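Local atomic coordinates of cellobiose 2-epimerase (Spirochaeta thermophila DSM 6192, PDB entry 5ZIG), a protein that probably catalyses the reversible epimerization of cellobiose to 4-O-beta-D-glucopyranosyl-D-mannose, as a member of the N-acylglucosamine 2-epimerase family. Residues L142-E153 and Y201-R212. Sequence-based numbering, arbitrary orientation.
Sequences LTLAWETFDLLE and YSTLFRTTKEPR
Phe149 drives its ring edge toward the face of Tyr201 in a T-shaped stack, the centroids 5.0 Å apart and the planes at 64°. With CG anti to the backbone N (chi1 175°), Phe149 reaches across between helical segments 142-153 and 201-208, whose axes come no closer than 12.0 Å, a spacing that large side chains must fill. Leu204 supplies an aliphatic branch: its CD2 sits over one face of Trp146, 4.1 Å from the centroid of the six-membered ring in a CH-pi contact, and also touches Phe149. Small Ala145 leaves room for the other methyl of Leu204, while Leu142 CD1 meets Thr208 CG2 at 4.0 Å.

One polar pair is buried within this packing. Tyr201 OH donates to Glu153 OE2 at 2.8 Å, meeting the anti lone pair of OE2; Tyr164 OH also grips this oxygen, while OE1 accepts from a water that in turn accepts from Arg212 NH2. At the margin, the Arg212 guanidinium turns one face to the Phe149 rim, and its NH1 makes a long salt bridge to Asp150 OD1 (3.7 Å).

The turn between helices 191-208 and 211-228 is fixed locally. Thr208 OG1 bonds back to Leu204 O, and Glu210 N-caps the next helix, its OE2 accepting from Arg212 N at 3.3 Å, while Glu210 CB lies against the Trp146 edge at CH2.

Helix 139-156 is thus joined to both arms of a helical hairpin, as expected of the family's (alpha/alpha)6-barrel. Held by two hydroxyls and water-linked to Arg212, the Glu153 carboxylate is probably kept ionised and fixes the Tyr201 ring against which Phe149 packs.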
loop_
_atom_site.group_PDB
_atom_site.type_symbol
_atom_site.label_atom_id
_atom_site.label_comp_id
_atom_site.label_asym_id
_atom_site.label_seq_id
_atom_site.Cartn_x
_atom_site.Cartn_y
_atom_site.Cartn_z
ATOM N N LEU A 142 -11.090 16.972 -0.397
ATOM C CA LEU A 142 -11.180 16.646 1.026
ATOM C C LEU A 142 -12.627 16.385 1.441
ATOM O O LEU A 142 -12.896 15.477 2.236
ATOM C CB LEU A 142 -10.560 17.759 1.881
ATOM C CG LEU A 142 -10.281 17.406 3.354
ATOM C CD1 LEU A 142 -9.163 16.377 3.469
ATOM C CD2 LEU A 142 -9.945 18.647 4.159
ATOM N N THR A 143 -13.576 17.150 0.905
ATOM C CA THR A 143 -14.975 16.871 1.221
ATOM C C THR A 143 -15.370 15.467 0.771
ATOM O O THR A 143 -16.060 14.742 1.501
ATOM C CB THR A 143 -15.869 17.938 0.596
ATOM O OG1 THR A 143 -15.568 19.198 1.214
ATOM C CG2 THR A 143 -17.337 17.615 0.828
ATOM N N LEU A 144 -14.878 15.038 -0.398
ATOM C CA LEU A 144 -15.179 13.690 -0.860
ATOM C C LEU A 144 -14.520 12.635 0.019
ATOM O O LEU A 144 -15.117 11.588 0.297
ATOM C CB LEU A 144 -14.759 13.530 -2.319
ATOM C CG LEU A 144 -15.829 14.070 -3.270
ATOM C CD1 LEU A 144 -15.259 14.312 -4.652
ATOM C CD2 LEU A 144 -16.967 13.076 -3.337
ATOM N N ALA A 145 -13.291 12.870 0.459
ATOM C CA ALA A 145 -12.682 11.915 1.378
ATOM C C ALA A 145 -13.511 11.801 2.654
ATOM O O ALA A 145 -13.658 10.711 3.215
ATOM C CB ALA A 145 -11.241 12.324 1.686
ATOM N N TRP A 146 -14.104 12.912 3.094
ATOM C CA TRP A 146 -14.891 12.909 4.328
ATOM C C TRP A 146 -16.208 12.169 4.149
ATOM O O TRP A 146 -16.649 11.443 5.055
ATOM C CB TRP A 146 -15.154 14.341 4.778
ATOM C CG TRP A 146 -14.073 14.924 5.614
ATOM C CD1 TRP A 146 -13.413 16.101 5.397
ATOM C CD2 TRP A 146 -13.511 14.364 6.805
ATOM N NE1 TRP A 146 -12.482 16.314 6.388
ATOM C CE2 TRP A 146 -12.521 15.259 7.261
ATOM C CE3 TRP A 146 -13.747 13.193 7.533
ATOM C CZ2 TRP A 146 -11.786 15.023 8.405
ATOM C CZ3 TRP A 146 -13.014 12.967 8.669
ATOM C CH2 TRP A 146 -12.045 13.874 9.092
ATOM N N GLU A 147 -16.857 12.363 2.995
ATOM C CA GLU A 147 -18.056 11.599 2.675
ATOM C C GLU A 147 -17.771 10.103 2.683
ATOM O O GLU A 147 -18.561 9.309 3.202
ATOM C CB GLU A 147 -18.589 12.031 1.305
ATOM C CG GLU A 147 -19.998 11.518 0.962
ATOM C CD GLU A 147 -20.416 11.857 -0.459
ATOM O OE1 GLU A 147 -19.706 11.495 -1.425
ATOM O OE2 GLU A 147 -21.455 12.517 -0.614
ATOM N N THR A 148 -16.637 9.694 2.112
ATOM C CA THR A 148 -16.337 8.273 2.009
ATOM C C THR A 148 -15.999 7.678 3.377
ATOM O O THR A 148 -16.494 6.597 3.725
ATOM C CB THR A 148 -15.185 8.071 1.003
ATOM O OG1 THR A 148 -15.427 8.872 -0.170
ATOM C CG2 THR A 148 -15.053 6.617 0.603
ATOM N N PHE A 149 -15.137 8.368 4.143
ATOM C CA PHE A 149 -14.923 8.042 5.561
ATOM C C PHE A 149 -16.250 7.821 6.282
ATOM O O PHE A 149 -16.445 6.812 6.970
ATOM C CB PHE A 149 -14.148 9.181 6.229
ATOM C CG PHE A 149 -13.956 9.022 7.728
ATOM C CD1 PHE A 149 -12.991 8.156 8.244
ATOM C CD2 PHE A 149 -14.755 9.722 8.615
ATOM C CE1 PHE A 149 -12.797 8.027 9.626
ATOM C CE2 PHE A 149 -14.577 9.587 10.002
ATOM C CZ PHE A 149 -13.590 8.741 10.503
ATOM N N ASP A 150 -17.189 8.757 6.121
ATOM C CA ASP A 150 -18.470 8.617 6.814
ATOM C C ASP A 150 -19.169 7.329 6.417
ATOM O O ASP A 150 -19.807 6.685 7.258
ATOM C CB ASP A 150 -19.359 9.832 6.543
ATOM C CG ASP A 150 -19.005 11.005 7.430
ATOM O OD1 ASP A 150 -18.298 10.774 8.436
ATOM O OD2 ASP A 150 -19.413 12.149 7.126
ATOM N N LEU A 151 -19.031 6.913 5.149
ATOM C CA LEU A 151 -19.674 5.672 4.716
ATOM C C LEU A 151 -18.990 4.466 5.333
ATOM O O LEU A 151 -19.655 3.519 5.780
ATOM C CB LEU A 151 -19.643 5.552 3.194
ATOM C CG LEU A 151 -20.615 6.370 2.346
ATOM C CD1 LEU A 151 -20.231 6.216 0.880
ATOM C CD2 LEU A 151 -22.061 5.934 2.590
ATOM N N LEU A 152 -17.650 4.463 5.297
ATOM C CA LEU A 152 -16.870 3.413 5.933
ATOM C C LEU A 152 -17.256 3.233 7.401
ATOM O O LEU A 152 -17.336 2.102 7.896
ATOM C CB LEU A 152 -15.379 3.733 5.802
ATOM C CG LEU A 152 -14.623 3.348 4.529
ATOM C CD1 LEU A 152 -15.477 3.473 3.264
ATOM C CD2 LEU A 152 -13.356 4.183 4.398
ATOM N N GLU A 153 -17.488 4.337 8.117
ATOM C CA GLU A 153 -17.871 4.215 9.512
ATOM C C GLU A 153 -19.356 3.890 9.631
ATOM O O GLU A 153 -19.741 2.966 10.356
ATOM C CB GLU A 153 -17.519 5.499 10.274
ATOM C CG GLU A 153 -16.019 5.847 10.252
ATOM C CD GLU A 153 -15.165 4.785 10.905
ATOM O OE1 GLU A 153 -15.345 4.517 12.118
ATOM O OE2 GLU A 153 -14.315 4.204 10.183
ATOM N N TYR A 201 -6.526 6.066 7.071
ATOM C CA TYR A 201 -6.943 6.903 8.196
ATOM C C TYR A 201 -5.760 7.639 8.804
ATOM O O TYR A 201 -5.876 8.825 9.133
ATOM C CB TYR A 201 -7.653 6.063 9.252
ATOM C CG TYR A 201 -9.069 5.661 8.867
ATOM C CD1 TYR A 201 -9.570 5.928 7.595
ATOM C CD2 TYR A 201 -9.902 5.034 9.774
ATOM C CE1 TYR A 201 -10.867 5.564 7.237
ATOM C CE2 TYR A 201 -11.223 4.648 9.421
ATOM C CZ TYR A 201 -11.692 4.930 8.154
ATOM O OH TYR A 201 -12.989 4.580 7.790
ATOM N N SER A 202 -4.620 6.955 8.972
ATOM C CA SER A 202 -3.399 7.648 9.398
ATOM C C SER A 202 -3.174 8.914 8.578
ATOM O O SER A 202 -2.907 9.988 9.131
ATOM C CB SER A 202 -2.179 6.724 9.295
ATOM O OG SER A 202 -2.226 5.680 10.262
ATOM N N THR A 203 -3.332 8.815 7.257
ATOM C CA THR A 203 -3.098 9.950 6.368
ATOM C C THR A 203 -4.236 10.975 6.445
ATOM O O THR A 203 -3.983 12.187 6.402
ATOM C CB THR A 203 -2.876 9.430 4.929
ATOM O OG1 THR A 203 -1.584 8.814 4.840
ATOM C CG2 THR A 203 -2.952 10.549 3.882
ATOM N N LEU A 204 -5.491 10.522 6.563
ATOM C CA LEU A 204 -6.589 11.473 6.759
ATOM C C LEU A 204 -6.428 12.211 8.085
ATOM O O LEU A 204 -6.668 13.420 8.165
ATOM C CB LEU A 204 -7.947 10.753 6.681
ATOM C CG LEU A 204 -9.206 11.631 6.808
ATOM C CD1 LEU A 204 -9.280 12.677 5.684
ATOM C CD2 LEU A 204 -10.499 10.816 6.895
ATOM N N PHE A 205 -5.967 11.508 9.120
ATOM C CA PHE A 205 -5.705 12.157 10.406
ATOM C C PHE A 205 -4.508 13.106 10.333
ATOM O O PHE A 205 -4.538 14.193 10.922
ATOM C CB PHE A 205 -5.475 11.107 11.494
ATOM C CG PHE A 205 -5.186 11.690 12.852
ATOM C CD1 PHE A 205 -6.200 12.248 13.611
ATOM C CD2 PHE A 205 -3.894 11.679 13.367
ATOM C CE1 PHE A 205 -5.938 12.779 14.855
ATOM C CE2 PHE A 205 -3.620 12.207 14.607
ATOM C CZ PHE A 205 -4.642 12.758 15.355
ATOM N N ARG A 206 -3.438 12.702 9.643
ATOM C CA ARG A 206 -2.317 13.615 9.448
ATOM C C ARG A 206 -2.768 14.886 8.746
ATOM O O ARG A 206 -2.331 15.989 9.090
ATOM C CB ARG A 206 -1.204 12.943 8.644
ATOM C CG ARG A 206 -0.053 13.910 8.342
ATOM C CD ARG A 206 1.102 13.239 7.557
ATOM N NE ARG A 206 1.965 12.489 8.456
ATOM C CZ ARG A 206 1.942 11.172 8.597
ATOM N NH1 ARG A 206 1.099 10.441 7.876
ATOM N NH2 ARG A 206 2.775 10.588 9.452
ATOM N N THR A 207 -3.651 14.751 7.756
ATOM C CA THR A 207 -4.097 15.886 6.955
ATOM C C THR A 207 -5.042 16.803 7.739
ATOM O O THR A 207 -5.035 18.019 7.525
ATOM C CB THR A 207 -4.782 15.361 5.673
ATOM O OG1 THR A 207 -3.956 14.357 5.041
ATOM C CG2 THR A 207 -5.105 16.486 4.676
ATOM N N THR A 208 -5.845 16.257 8.663
ATOM C CA THR A 208 -6.917 17.029 9.293
ATOM C C THR A 208 -6.896 17.065 10.819
ATOM O O THR A 208 -7.509 17.969 11.393
ATOM C CB THR A 208 -8.300 16.490 8.873
ATOM O OG1 THR A 208 -8.479 15.180 9.426
ATOM C CG2 THR A 208 -8.457 16.426 7.360
ATOM N N LYS A 209 -6.265 16.103 11.492
ATOM C CA LYS A 209 -6.243 16.047 12.956
ATOM C C LYS A 209 -7.651 15.977 13.537
ATOM O O LYS A 209 -7.900 16.423 14.665
ATOM C CB LYS A 209 -5.479 17.235 13.558
ATOM C CG LYS A 209 -3.971 17.034 13.650
ATOM C CD LYS A 209 -3.294 17.251 12.306
ATOM C CE LYS A 209 -3.686 18.599 11.697
ATOM N NZ LYS A 209 -2.974 18.901 10.411
ATOM N N GLU A 210 -8.578 15.433 12.766
ATOM C CA GLU A 210 -9.931 15.276 13.256
ATOM C C GLU A 210 -9.939 14.121 14.253
ATOM O O GLU A 210 -9.431 13.038 13.938
ATOM C CB GLU A 210 -10.891 15.051 12.088
ATOM C CG GLU A 210 -12.330 14.668 12.459
ATOM C CD GLU A 210 -12.960 15.597 13.482
ATOM O OE1 GLU A 210 -12.944 16.834 13.264
ATOM O OE2 GLU A 210 -13.468 15.079 14.504
ATOM N N PRO A 211 -10.402 14.341 15.488
ATOM C CA PRO A 211 -10.355 13.266 16.498
ATOM C C PRO A 211 -11.177 12.028 16.140
ATOM O O PRO A 211 -10.890 10.938 16.662
ATOM C CB PRO A 211 -10.903 13.951 17.764
ATOM C CG PRO A 211 -10.604 15.404 17.565
ATOM C CD PRO A 211 -10.750 15.646 16.076
ATOM N N ARG A 212 -12.194 12.150 15.284
ATOM C CA ARG A 212 -12.980 10.971 14.930
ATOM C C ARG A 212 -12.139 9.988 14.123
ATOM O O ARG A 212 -12.267 8.770 14.277
ATOM C CB ARG A 212 -14.239 11.380 14.166
ATOM C CG ARG A 212 -15.236 12.143 15.024
ATOM C CD ARG A 212 -16.672 11.915 14.589
ATOM N NE ARG A 212 -16.893 10.553 14.108
ATOM C CZ ARG A 212 -17.082 10.230 12.830
ATOM N NH1 ARG A 212 -17.071 11.173 11.894
ATOM N NH2 ARG A 212 -17.275 8.962 12.486
HETATM O O HOH W 1 -16.334 6.307 13.939
#